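Local coordinates for Thiol:disulfide interchange protein (Proteus mirabilis, PDB 4OD7) that probably acts as a periplasmic disulfide oxidoreductase of the DsbA type, introducing disulfide bonds into folding proteins through a thioredoxin-like redox-active site, at residues A[12-17]-A[153-158]; A[29-34]-A[67-72]; A[42-47]-A[177-182]; A[77-82]-A[111-116]; A[124-127]-A[131-134]. The protein carries 1 engineered substitution. One frame throughout, in Å; residues are numbered along the deposited sequence.

In the fold
The five contacts sample both parts of a DsbA-type fold, a thioredoxin domain with a helical domain inserted into it. Interactions 1 and 3 lie in the thioredoxin part, partly buried and buried, and touch where Met154 packs on Tyr179 across the sheet-helix boundary. Interactions 4 and 5 are buried within the helical domain and meet directly, Val79 and Ala82 packing against Val132. Interaction 2, at the surface, joins the active-site turn to the start of helix 70-83, the helix that interaction 4 uses further along; Phe30 packs on Trp77 between them. Of the five, interaction 2 alone has a hydrogen bond between its segments; the others rely on nonpolar packing or carbon-carbonyl contacts.

Interaction 1: residues A[12-17]-A[153-158]; sequences TNLSKP and AMVIDG
Leu14 and Val155 meet tip to tip on one face of the thioredoxin-fold sheet, at the edge where strand 11-13 runs out into a loop. The two strands are not neighbours: strand 160-162 runs between them, pairing with both, and the contact spans it. Leu14 still pairs through its backbone with Lys159 while its side chain reaches back over the sheet. Its first torsion is skewed from a staggered value (chi1 -97°), and this swings the isobutyl fork toward Val155. Val155 answers with CG1, which stands anti to the backbone N (chi1 -179°). Leu14 CD1 and Val155 CG1 are 3.5 Å apart, tighter than an ordinary methyl contact, and Leu14 CD2 lies at 3.9 Å from the same Val155 CG1, so one valine methyl sits against both branches of the fork. Val155 also packs on Phe146, whereas its strand neighbours Met154 and Ile156 send their side chains to helix 172-187. Further along, the chain after Asp157 turns through Gly158, a glycine with positive phi, whose carbonyl points back at the loop 14-17. Leu14 CD2 approaches this oxygen, Gly158 O, at 3.6 Å. Pro17 comes to it with the carbons of its ring: Pro17 CB lies 3.2 Å from Gly158 O, and Pro17 CA is nearer still at 3.1 Å.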
# COMPACT_ATOMS: atom_id res chain seq x y z
N THR A 12 -15.94 7.60 2.61
CA THR A 12 -17.07 7.58 1.68
C THR A 12 -17.43 6.12 1.39
O THR A 12 -16.63 5.23 1.62
CB THR A 12 -16.77 8.29 0.34
OG1 THR A 12 -15.75 7.63 -0.39
CG2 THR A 12 -16.39 9.75 0.58
N ASN A 13 -18.64 5.87 0.89
CA ASN A 13 -19.09 4.49 0.61
C ASN A 13 -18.62 4.04 -0.77
O ASN A 13 -18.72 4.80 -1.72
CB ASN A 13 -20.62 4.39 0.68
CG ASN A 13 -21.17 4.54 2.08
OD1 ASN A 13 -22.19 5.20 2.27
ND2 ASN A 13 -20.52 3.96 3.06
N LEU A 14 -18.09 2.83 -0.93
CA LEU A 14 -17.82 2.38 -2.28
C LEU A 14 -19.15 2.22 -2.98
O LEU A 14 -20.08 1.68 -2.39
CB LEU A 14 -17.04 1.07 -2.30
CG LEU A 14 -15.51 1.17 -2.47
CD1 LEU A 14 -14.84 1.81 -1.30
CD2 LEU A 14 -14.99 -0.25 -2.66
N SER A 15 -19.24 2.62 -4.24
CA SER A 15 -20.49 2.49 -5.00
C SER A 15 -20.81 1.02 -5.36
O SER A 15 -21.97 0.67 -5.53
CB SER A 15 -20.47 3.39 -6.25
OG SER A 15 -19.47 3.02 -7.18
N LYS A 16 -19.80 0.17 -5.49
CA LYS A 16 -20.00 -1.26 -5.75
C LYS A 16 -19.03 -2.05 -4.89
O LYS A 16 -17.93 -2.36 -5.33
CB LYS A 16 -19.78 -1.62 -7.21
CG LYS A 16 -20.27 -3.02 -7.60
CD LYS A 16 -19.93 -3.35 -9.05
CE LYS A 16 -20.53 -2.34 -10.02
NZ LYS A 16 -20.21 -2.63 -11.44
N PRO A 17 -19.45 -2.46 -3.70
CA PRO A 17 -18.54 -3.07 -2.73
C PRO A 17 -17.92 -4.36 -3.19
O PRO A 17 -18.37 -4.93 -4.18
CB PRO A 17 -19.43 -3.37 -1.53
CG PRO A 17 -20.81 -3.23 -2.00
CD PRO A 17 -20.85 -2.50 -3.28
N ALA A 153 -4.25 4.92 -0.84
CA ALA A 153 -5.69 4.74 -0.64
C ALA A 153 -5.93 3.53 0.25
O ALA A 153 -5.15 2.62 0.19
CB ALA A 153 -6.37 4.56 -1.96
N MET A 154 -6.98 3.53 1.06
CA MET A 154 -7.28 2.38 1.95
C MET A 154 -8.80 2.17 1.95
O MET A 154 -9.58 3.13 1.98
CB MET A 154 -6.74 2.66 3.38
CG MET A 154 -6.73 1.51 4.34
SD MET A 154 -6.19 1.96 6.01
CE MET A 154 -4.46 2.29 5.76
N VAL A 155 -9.23 0.93 1.80
CA VAL A 155 -10.65 0.61 1.78
C VAL A 155 -10.94 -0.40 2.86
O VAL A 155 -10.15 -1.32 3.07
CB VAL A 155 -11.09 0.12 0.43
CG1 VAL A 155 -12.58 -0.19 0.45
CG2 VAL A 155 -10.74 1.19 -0.60
N ILE A 156 -12.04 -0.22 3.60
CA ILE A 156 -12.31 -1.09 4.73
C ILE A 156 -13.57 -1.91 4.53
O ILE A 156 -14.58 -1.39 4.08
CB ILE A 156 -12.41 -0.25 5.99
CG1 ILE A 156 -11.05 0.39 6.24
CG2 ILE A 156 -12.81 -1.11 7.17
CD1 ILE A 156 -11.05 1.47 7.24
N ASP A 157 -13.49 -3.21 4.83
CA ASP A 157 -14.59 -4.16 4.66
C ASP A 157 -15.16 -4.20 3.24
O ASP A 157 -16.30 -4.65 3.02
CB ASP A 157 -15.69 -3.87 5.67
CG ASP A 157 -15.24 -4.15 7.09
OD1 ASP A 157 -14.42 -5.08 7.27
OD2 ASP A 157 -15.69 -3.43 8.01
N GLY A 158 -14.33 -3.79 2.28
CA GLY A 158 -14.72 -3.73 0.88
C GLY A 158 -15.84 -2.75 0.62
O GLY A 158 -16.43 -2.75 -0.46

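Interaction 2: residues A[29-34]-A[67-72]. Engineered in segment 29-34: Ser32 (natural residue Cys).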
# COMPACT_ATOMS: atom_id res chain seq x y z
N SER A 29 1.97 3.17 -4.50
CA SER A 29 2.95 3.06 -5.55
C SER A 29 4.32 3.51 -5.02
O SER A 29 4.43 4.51 -4.28
CB SER A 29 2.56 3.92 -6.77
OG SER A 29 3.58 3.91 -7.75
N PHE A 30 5.36 2.79 -5.40
CA PHE A 30 6.71 3.18 -5.06
C PHE A 30 7.09 4.46 -5.76
O PHE A 30 8.01 5.14 -5.35
CB PHE A 30 7.69 2.11 -5.42
CG PHE A 30 7.71 0.98 -4.46
CD1 PHE A 30 8.18 1.18 -3.15
CD2 PHE A 30 7.29 -0.30 -4.84
CE1 PHE A 30 8.25 0.14 -2.23
CE2 PHE A 30 7.34 -1.35 -3.93
CZ PHE A 30 7.81 -1.12 -2.61
N TYR A 31 6.33 4.81 -6.79
CA TYR A 31 6.55 6.06 -7.54
C TYR A 31 5.93 7.31 -6.95
O TYR A 31 6.35 8.39 -7.26
CB TYR A 31 6.01 5.90 -8.94
CG TYR A 31 6.89 5.09 -9.87
CD1 TYR A 31 7.96 5.70 -10.51
CD2 TYR A 31 6.66 3.75 -10.11
CE1 TYR A 31 8.74 5.00 -11.40
CE2 TYR A 31 7.46 3.04 -11.00
CZ TYR A 31 8.49 3.69 -11.62
OH TYR A 31 9.31 3.06 -12.51
N SER A 32 5.00 7.13 -6.04
CA SER A 32 4.18 8.17 -5.49
C SER A 32 4.86 8.91 -4.31
O SER A 32 5.18 8.31 -3.28
CB SER A 32 2.85 7.53 -5.06
OG SER A 32 2.17 8.29 -4.11
N PRO A 33 5.10 10.23 -4.47
CA PRO A 33 5.67 10.92 -3.32
C PRO A 33 4.73 10.91 -2.13
O PRO A 33 5.18 10.80 -1.03
CB PRO A 33 5.91 12.35 -3.85
CG PRO A 33 6.00 12.20 -5.29
CD PRO A 33 5.07 11.08 -5.66
N HIS A 34 3.44 11.00 -2.35
CA HIS A 34 2.51 10.91 -1.25
C HIS A 34 2.56 9.53 -0.55
O HIS A 34 2.40 9.44 0.64
CB HIS A 34 1.10 11.19 -1.75
CG HIS A 34 0.81 12.64 -2.00
ND1 HIS A 34 0.92 13.20 -3.25
CD2 HIS A 34 0.43 13.65 -1.19
CE1 HIS A 34 0.61 14.48 -3.19
NE2 HIS A 34 0.32 14.78 -1.95
N GLY A 67 4.31 5.52 -13.09
CA GLY A 67 5.71 5.30 -13.35
C GLY A 67 5.92 4.43 -14.55
O GLY A 67 5.03 3.64 -14.89
N PRO A 68 7.07 4.54 -15.21
CA PRO A 68 7.36 3.71 -16.37
C PRO A 68 7.40 2.22 -16.06
O PRO A 68 6.91 1.42 -16.85
CB PRO A 68 8.73 4.20 -16.82
CG PRO A 68 8.81 5.53 -16.37
CD PRO A 68 8.11 5.57 -15.05
N LEU A 69 7.88 1.89 -14.86
CA LEU A 69 7.97 0.49 -14.45
C LEU A 69 6.91 0.11 -13.39
O LEU A 69 7.13 -0.77 -12.57
CB LEU A 69 9.39 0.23 -13.92
CG LEU A 69 10.53 0.49 -14.93
CD1 LEU A 69 11.90 0.39 -14.32
CD2 LEU A 69 10.44 -0.52 -16.07
N GLY A 70 5.75 0.75 -13.49
CA GLY A 70 4.66 0.55 -12.56
C GLY A 70 4.41 -0.92 -12.40
O GLY A 70 4.39 -1.46 -11.28
N LYS A 71 4.16 -1.58 -13.52
CA LYS A 71 3.73 -2.94 -13.44
C LYS A 71 4.90 -3.86 -13.05
O LYS A 71 4.71 -4.87 -12.38
CB LYS A 71 3.05 -3.29 -14.76
CG LYS A 71 3.96 -3.56 -15.91
CD LYS A 71 3.15 -4.01 -17.12
CE LYS A 71 3.94 -3.85 -18.42
NZ LYS A 71 4.26 -2.42 -18.73
N GLU A 72 6.11 -3.46 -13.38
CA GLU A 72 7.27 -4.21 -12.99
C GLU A 72 7.46 -4.07 -11.50
O GLU A 72 7.99 -4.97 -10.87
CB GLU A 72 8.51 -3.81 -13.79
CG GLU A 72 8.35 -4.28 -15.21
CD GLU A 72 7.51 -3.38 -16.10
OE1 GLU A 72 6.98 -2.36 -15.67
OE2 GLU A 72 7.22 -3.81 -17.20
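Tyr31 and Gly67 bring the two backbones nearest, their CA atoms 5.9 Å apart, each in a type I beta turn: Ser29 to Ser32 on one side, Gly67 to Gly70 on the other. The tyrosine side chain carries the contact. Its ring lies flat against Gly67, with Gly67 CA 3.4 Å from the ring centroid and only 2° off the normal, a CH-pi contact over the middle of the face; a residue without a side chain lets the ring settle directly on the backbone. Beyond the ring, Tyr31 OH accepts a hydrogen bond from Leu69 N, 3.0 Å long and somewhat bent (146° at the hydrogen). Pro68 CD approaches the ring obliquely, 3.7 Å from Tyr31 CE1, and Leu69 CB presses on the phenol oxygen, 3.2 Å from Tyr31 OH. Leu69 is the N-cap residue of helix 70-83, so the phenol grips the chain just where that helix starts. With CG anti to the carbonyl carbon (chi1 -77°), the Tyr31 ring leaves its own turn and extends past Gly67 to Leu69. Ser29 OG lies at the ring edge, in its plane, and accepts from Tyr31 N at 3.0 Å in an ST turn that fixes the backbone beneath. Ile97 and Met73 also pack on the tyrosine. Next comes Ser32, an engineered replacement for cysteine, whose OG caps Cys35 N and bonds an acidic side chain of the bound peptide. Tyr31 lies directly before the CXXC redox motif of the natural enzyme (Ser32 to Cys35 here), which opens the active-site helix of the thioredoxin fold.

Interaction 3: residues A[42-47]-A[177-182]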
# COMPACT_ATOMS: atom_id res chain seq x y z
N TYR A 42 5.62 9.45 7.81
CA TYR A 42 4.59 9.58 8.83
C TYR A 42 4.20 8.23 9.44
O TYR A 42 3.68 8.19 10.54
CB TYR A 42 3.32 10.23 8.25
CG TYR A 42 3.44 11.69 7.84
CD1 TYR A 42 4.44 12.51 8.33
CD2 TYR A 42 2.48 12.26 7.00
CE1 TYR A 42 4.51 13.83 7.95
CE2 TYR A 42 2.55 13.59 6.63
CZ TYR A 42 3.55 14.38 7.11
OH TYR A 42 3.59 15.71 6.74
N LYS A 43 4.43 7.14 8.69
CA LYS A 43 4.14 5.79 9.17
C LYS A 43 2.65 5.62 9.51
O LYS A 43 2.31 5.07 10.55
CB LYS A 43 5.01 5.50 10.39
CG LYS A 43 6.51 5.63 10.13
CD LYS A 43 7.27 5.46 11.40
CE LYS A 43 8.76 5.64 11.25
NZ LYS A 43 9.46 4.99 12.42
N VAL A 44 1.75 6.11 8.68
CA VAL A 44 0.35 6.04 9.02
C VAL A 44 -0.11 4.60 8.85
O VAL A 44 -0.81 4.08 9.72
CB VAL A 44 -0.50 7.00 8.16
CG1 VAL A 44 -1.97 6.97 8.59
CG2 VAL A 44 -0.01 8.40 8.28
N ASN A 45 0.26 3.93 7.76
CA ASN A 45 -0.19 2.52 7.62
C ASN A 45 0.40 1.59 8.69
O ASN A 45 -0.25 0.68 9.15
CB ASN A 45 0.15 1.92 6.26
CG ASN A 45 1.63 1.78 6.04
OD1 ASN A 45 2.39 2.70 6.27
ND2 ASN A 45 2.05 0.60 5.66
N SER A 46 1.61 1.86 9.11
CA SER A 46 2.21 1.05 10.13
C SER A 46 1.58 1.33 11.51
O SER A 46 1.40 0.40 12.27
CB SER A 46 3.73 1.21 10.08
OG SER A 46 4.09 2.54 10.04
N THR A 47 1.23 2.57 11.83
CA THR A 47 0.51 2.86 13.06
C THR A 47 -0.82 2.12 13.07
O THR A 47 -1.21 1.53 14.07
CB THR A 47 0.23 4.38 13.21
OG1 THR A 47 1.47 5.07 13.37
CG2 THR A 47 -0.65 4.69 14.44
N LYS A 177 -2.22 8.64 14.43
CA LYS A 177 -2.98 8.12 15.54
C LYS A 177 -4.44 8.37 15.26
O LYS A 177 -5.31 7.55 15.55
CB LYS A 177 -2.53 8.76 16.82
CG LYS A 177 -1.22 8.17 17.29
CD LYS A 177 -0.77 8.76 18.62
CE LYS A 177 -0.59 10.27 18.48
NZ LYS A 177 -0.01 10.92 19.67
N ALA A 178 -4.71 9.55 14.74
CA ALA A 178 -6.06 9.93 14.40
C ALA A 178 -6.56 9.06 13.28
O ALA A 178 -7.73 8.77 13.23
CB ALA A 178 -6.11 11.38 13.99
N TYR A 179 -5.69 8.72 12.34
CA TYR A 179 -6.04 7.86 11.21
C TYR A 179 -6.38 6.49 11.72
O TYR A 179 -7.41 5.90 11.36
CB TYR A 179 -4.91 7.75 10.20
CG TYR A 179 -5.37 7.28 8.81
CD1 TYR A 179 -5.56 5.93 8.53
CD2 TYR A 179 -5.58 8.20 7.78
CE1 TYR A 179 -5.99 5.52 7.28
CE2 TYR A 179 -6.00 7.79 6.54
CZ TYR A 179 -6.20 6.45 6.28
OH TYR A 179 -6.62 6.07 5.02
N SER A 180 -5.50 5.98 12.59
CA SER A 180 -5.65 4.68 13.22
C SER A 180 -6.92 4.62 14.06
O SER A 180 -7.53 3.58 14.18
CB SER A 180 -4.45 4.37 14.11
OG SER A 180 -4.75 3.28 14.94
N ASP A 181 -7.27 5.75 14.67
CA ASP A 181 -8.49 5.88 15.45
C ASP A 181 -9.73 5.66 14.57
O ASP A 181 -10.62 4.90 14.92
CB ASP A 181 -8.50 7.26 16.09
CG ASP A 181 -9.28 7.33 17.37
OD1 ASP A 181 -9.55 6.28 18.01
OD2 ASP A 181 -9.61 8.48 17.75
N VAL A 182 -9.81 6.36 13.43
CA VAL A 182 -10.95 6.24 12.49
C VAL A 182 -11.14 4.82 11.92
O VAL A 182 -12.26 4.37 11.76
CB VAL A 182 -10.82 7.25 11.34
CG1 VAL A 182 -11.93 7.10 10.32
CG2 VAL A 182 -10.86 8.64 11.90
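Val44 and Tyr179 join two helices of the thioredoxin fold: 44-51, which follows the active-site helix 33-41 after a break, and the C-terminal helix 172-187, which packs on the sheet. The side chains cross at about a right angle. Val44 CG1, on the far side of CB from its own N (chi1 -177°), pushes into the root of the tyrosine, 3.4 Å from Tyr179 CG and as close to its CB; it meets the ring obliquely. A turn further along, Thr47 CG2 touches Ser180 CB at 3.8 Å, so Thr47 offers its methyl to the neighbouring helix and keeps its hydroxyl on its own. In the next shell, Phe38 of helix 33-41 meets the Tyr179 ring edge-to-face and also packs on Val44, while Tyr175 and Ala176 line the valine from helix 172-187. The polar ends find partners beyond the two segments: Tyr179 OH bonds Asn164 OD1, and Ser180 OG bonds Asn51 ND2, another link between the helices. What turns the Thr47 methyl outward lies at the start of helix 44-51, where Lys43 has positive phi and occupies the N-cap position. Lys43 O accepts Thr47 N at 3.0 Å and, from the opposite face of its carbonyl plane, Thr47 OG1 at 2.9 Å, the hydroxyl oxygen being tilted 27° out of that plane.

Interaction 4: residues A[77-82]-A[111-116]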
# COMPACT_ATOMS: atom_id res chain seq x y z
N TRP A 77 6.75 -5.99 -5.76
CA TRP A 77 6.09 -5.99 -4.48
C TRP A 77 5.54 -7.39 -4.19
O TRP A 77 5.60 -7.85 -3.06
CB TRP A 77 4.97 -4.96 -4.44
CG TRP A 77 4.29 -4.87 -3.07
CD1 TRP A 77 2.99 -5.07 -2.82
CD2 TRP A 77 4.90 -4.58 -1.81
NE1 TRP A 77 2.73 -4.91 -1.50
CE2 TRP A 77 3.89 -4.60 -0.85
CE3 TRP A 77 6.20 -4.28 -1.41
CZ2 TRP A 77 4.14 -4.34 0.50
CZ3 TRP A 77 6.44 -4.00 -0.06
CH2 TRP A 77 5.42 -4.05 0.87
N ALA A 78 5.00 -8.05 -5.21
CA ALA A 78 4.59 -9.46 -5.08
C ALA A 78 5.77 -10.36 -4.63
O ALA A 78 5.57 -11.30 -3.91
CB ALA A 78 3.98 -9.98 -6.37
N VAL A 79 6.96 -10.15 -5.19
CA VAL A 79 8.15 -10.89 -4.78
C VAL A 79 8.45 -10.60 -3.30
O VAL A 79 8.81 -11.50 -2.55
CB VAL A 79 9.36 -10.55 -5.66
CG1 VAL A 79 10.65 -11.17 -5.10
CG2 VAL A 79 9.11 -11.05 -7.08
N ALA A 80 8.33 -9.34 -2.91
CA ALA A 80 8.62 -8.95 -1.54
C ALA A 80 7.70 -9.68 -0.57
O ALA A 80 8.13 -10.09 0.52
CB ALA A 80 8.49 -7.47 -1.38
N ILE A 81 6.42 -9.77 -0.94
CA ILE A 81 5.40 -10.49 -0.17
C ILE A 81 5.74 -11.96 -0.13
O ILE A 81 5.70 -12.57 0.93
CB ILE A 81 4.00 -10.30 -0.73
CG1 ILE A 81 3.61 -8.81 -0.59
CG2 ILE A 81 3.00 -11.20 -0.01
CD1 ILE A 81 2.42 -8.45 -1.36
N ALA A 82 6.04 -12.54 -1.29
CA ALA A 82 6.33 -13.96 -1.37
C ALA A 82 7.55 -14.36 -0.52
O ALA A 82 7.58 -15.48 0.05
CB ALA A 82 6.52 -14.40 -2.83
N THR A 111 18.79 -6.16 -8.46
CA THR A 111 19.97 -5.72 -7.69
C THR A 111 19.54 -5.16 -6.36
O THR A 111 20.20 -5.38 -5.38
CB THR A 111 20.81 -4.66 -8.40
OG1 THR A 111 21.36 -5.22 -9.60
CG2 THR A 111 21.92 -4.21 -7.52
N THR A 112 18.44 -4.42 -6.33
CA THR A 112 17.90 -3.84 -5.10
C THR A 112 17.54 -4.88 -4.03
O THR A 112 17.91 -4.76 -2.87
CB THR A 112 16.63 -3.01 -5.41
OG1 THR A 112 16.94 -2.03 -6.41
CG2 THR A 112 16.07 -2.32 -4.16
N PHE A 113 16.83 -5.93 -4.45
CA PHE A 113 16.49 -7.03 -3.56
C PHE A 113 17.78 -7.67 -3.01
O PHE A 113 17.90 -7.86 -1.80
CB PHE A 113 15.65 -8.06 -4.29
CG PHE A 113 14.16 -7.72 -4.30
CD1 PHE A 113 13.25 -8.43 -3.53
CD2 PHE A 113 13.68 -6.65 -5.03
CE1 PHE A 113 11.90 -8.10 -3.54
CE2 PHE A 113 12.30 -6.35 -5.05
CZ PHE A 113 11.44 -7.05 -4.30
N ILE A 114 18.75 -7.96 -3.89
CA ILE A 114 20.01 -8.59 -3.48
C ILE A 114 20.79 -7.72 -2.48
O ILE A 114 21.31 -8.24 -1.50
CB ILE A 114 20.91 -8.92 -4.71
CG1 ILE A 114 20.26 -10.00 -5.59
CG2 ILE A 114 22.31 -9.34 -4.25
CD1 ILE A 114 20.89 -10.17 -6.95
N ASN A 115 20.84 -6.40 -2.67
CA ASN A 115 21.49 -5.52 -1.70
C ASN A 115 20.75 -5.38 -0.37
O ASN A 115 21.35 -5.04 0.64
CB ASN A 115 21.63 -4.17 -2.29
CG ASN A 115 22.76 -4.09 -3.19
OD1 ASN A 115 23.79 -4.69 -2.95
ND2 ASN A 115 22.57 -3.39 -4.30
N ALA A 116 19.45 -5.68 -0.39
CA ALA A 116 18.64 -5.77 0.83
C ALA A 116 18.70 -7.17 1.46
O ALA A 116 17.84 -7.52 2.28
CB ALA A 116 17.20 -5.39 0.53
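Within the helical domain that DsbA proteins carry inserted in the thioredoxin fold, Phe113 of helix 106-115 reaches across to Val79 and Ala80 of helix 70-83. The backbones stay well apart, with 8.3 Å between Ala80 CA and Phe113 CA, and the aromatic ring bridges the gap. Its leading corner, CE1, makes the nearest approaches: 3.7 Å from Phe113 CE1 to Val79 CG1, and 3.8 Å from the same CE1 to Ala80 N. A chi1 of 172° carries Val79 CG1 away from its own N and obliquely against the ring. Ala80 instead meets the rim: its N lies near the ring plane and its CA in it, so the ring points edge-on at the helix backbone, and Ala80 CB sits 4.1 Å from Phe113 CE1. Phe113 CG is anti to the carbonyl carbon, and chi1 of -84° sends the ring out from its own helix toward the other. Around the pair, Tyr123 of helix 120-126 meets the Phe113 ring with planes about 60° apart and also packs on Val79; Val118 touches the phenylalanine, and Val89 of helix 86-99 lies against Ala80. With only a methyl at Ala80, the edge of the Phe113 ring comes right up to the main chain, while the Val79 methyl packs beside it. The side chains that meet are all apolar and buried, so the joint is held by shape and dispersion and not by directed bonds.

Interaction 5: residues A[124-127]-A[131-134]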
# COMPACT_ATOMS: atom_id res chain seq x y z
N ASP A 124 15.31 -15.26 -8.14
CA ASP A 124 15.12 -15.79 -9.49
C ASP A 124 14.06 -16.87 -9.56
O ASP A 124 13.39 -17.02 -10.59
CB ASP A 124 16.42 -16.33 -10.06
CG ASP A 124 17.43 -15.22 -10.35
OD1 ASP A 124 17.00 -14.03 -10.49
OD2 ASP A 124 18.65 -15.56 -10.47
N ALA A 125 13.94 -17.61 -8.46
CA ALA A 125 12.93 -18.67 -8.34
C ALA A 125 11.55 -18.06 -8.19
O ALA A 125 10.60 -18.46 -8.84
CB ALA A 125 13.25 -19.56 -7.16
N ALA A 126 11.48 -17.02 -7.37
CA ALA A 126 10.21 -16.39 -7.03
C ALA A 126 9.61 -15.54 -8.16
O ALA A 126 8.41 -15.53 -8.30
CB ALA A 126 10.37 -15.54 -5.74
N ILE A 127 10.42 -14.81 -8.92
CA ILE A 127 9.93 -13.67 -9.71
C ILE A 127 8.84 -14.06 -10.74
O ILE A 127 7.92 -13.29 -10.96
CB ILE A 127 11.09 -12.94 -10.43
CG1 ILE A 127 10.55 -11.71 -11.15
CG2 ILE A 127 11.84 -13.88 -11.38
CD1 ILE A 127 11.59 -10.88 -11.73
N VAL A 131 3.10 -18.48 -7.43
CA VAL A 131 2.68 -17.67 -6.28
C VAL A 131 2.79 -16.14 -6.57
O VAL A 131 1.95 -15.36 -6.18
CB VAL A 131 3.43 -18.05 -5.04
CG1 VAL A 131 4.86 -18.13 -5.30
CG2 VAL A 131 3.18 -17.07 -3.93
N VAL A 132 3.87 -15.73 -7.21
CA VAL A 132 4.10 -14.34 -7.50
C VAL A 132 3.14 -13.96 -8.61
O VAL A 132 2.54 -12.91 -8.56
CB VAL A 132 5.57 -14.11 -7.84
CG1 VAL A 132 5.79 -12.78 -8.52
CG2 VAL A 132 6.37 -14.16 -6.55
N ASN A 133 2.95 -14.84 -9.59
CA ASN A 133 1.94 -14.59 -10.60
C ASN A 133 0.53 -14.38 -10.02
O ASN A 133 -0.15 -13.43 -10.36
CB ASN A 133 1.91 -15.74 -11.60
CG ASN A 133 3.19 -15.85 -12.41
OD1 ASN A 133 3.94 -14.89 -12.58
ND2 ASN A 133 3.46 -17.05 -12.90
N SER A 134 0.14 -15.20 -9.05
CA SER A 134 -1.14 -15.07 -8.37
C SER A 134 -1.24 -13.77 -7.62
O SER A 134 -2.27 -13.12 -7.66
CB SER A 134 -1.33 -16.21 -7.39
OG SER A 134 -1.36 -17.44 -8.08
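Val132 points its forked side chain at the carbonyls of Ala126 and Ile127, one branch for each. Its CG2, anti to the carbonyl carbon, comes within 3.0 Å of Ala126 O, a very close approach for a methyl and an oxygen. CG1, the branch turned from the valine's own N by a chi1 of 163°, takes the neighbouring oxygen, with 3.3 Å between Val132 CG1 and Ile127 O. Between the branches, Val132 CB is itself 3.2 Å from Ala126 O. The side chains opposite contribute less: Ala126 CB is 4.3 Å from Val132 CG2, and the CB of Ile127 is directed away, so that residue takes part through its backbone. This is the tight connection between helices 120-126 and 130-145 of the DsbA helical domain, only a few residues long. Both carbonyls have polar partners there. Ser129 OG donates to Ala126 O while accepting from Val132 N, tying the two segments together across the connection. Ile127 O is bonded by Arg75 NH1, which also reaches Asn133 OD1. From helix 70-83, Ala78 and Ala82 pack on Val132, and Leu83 touches Ala126.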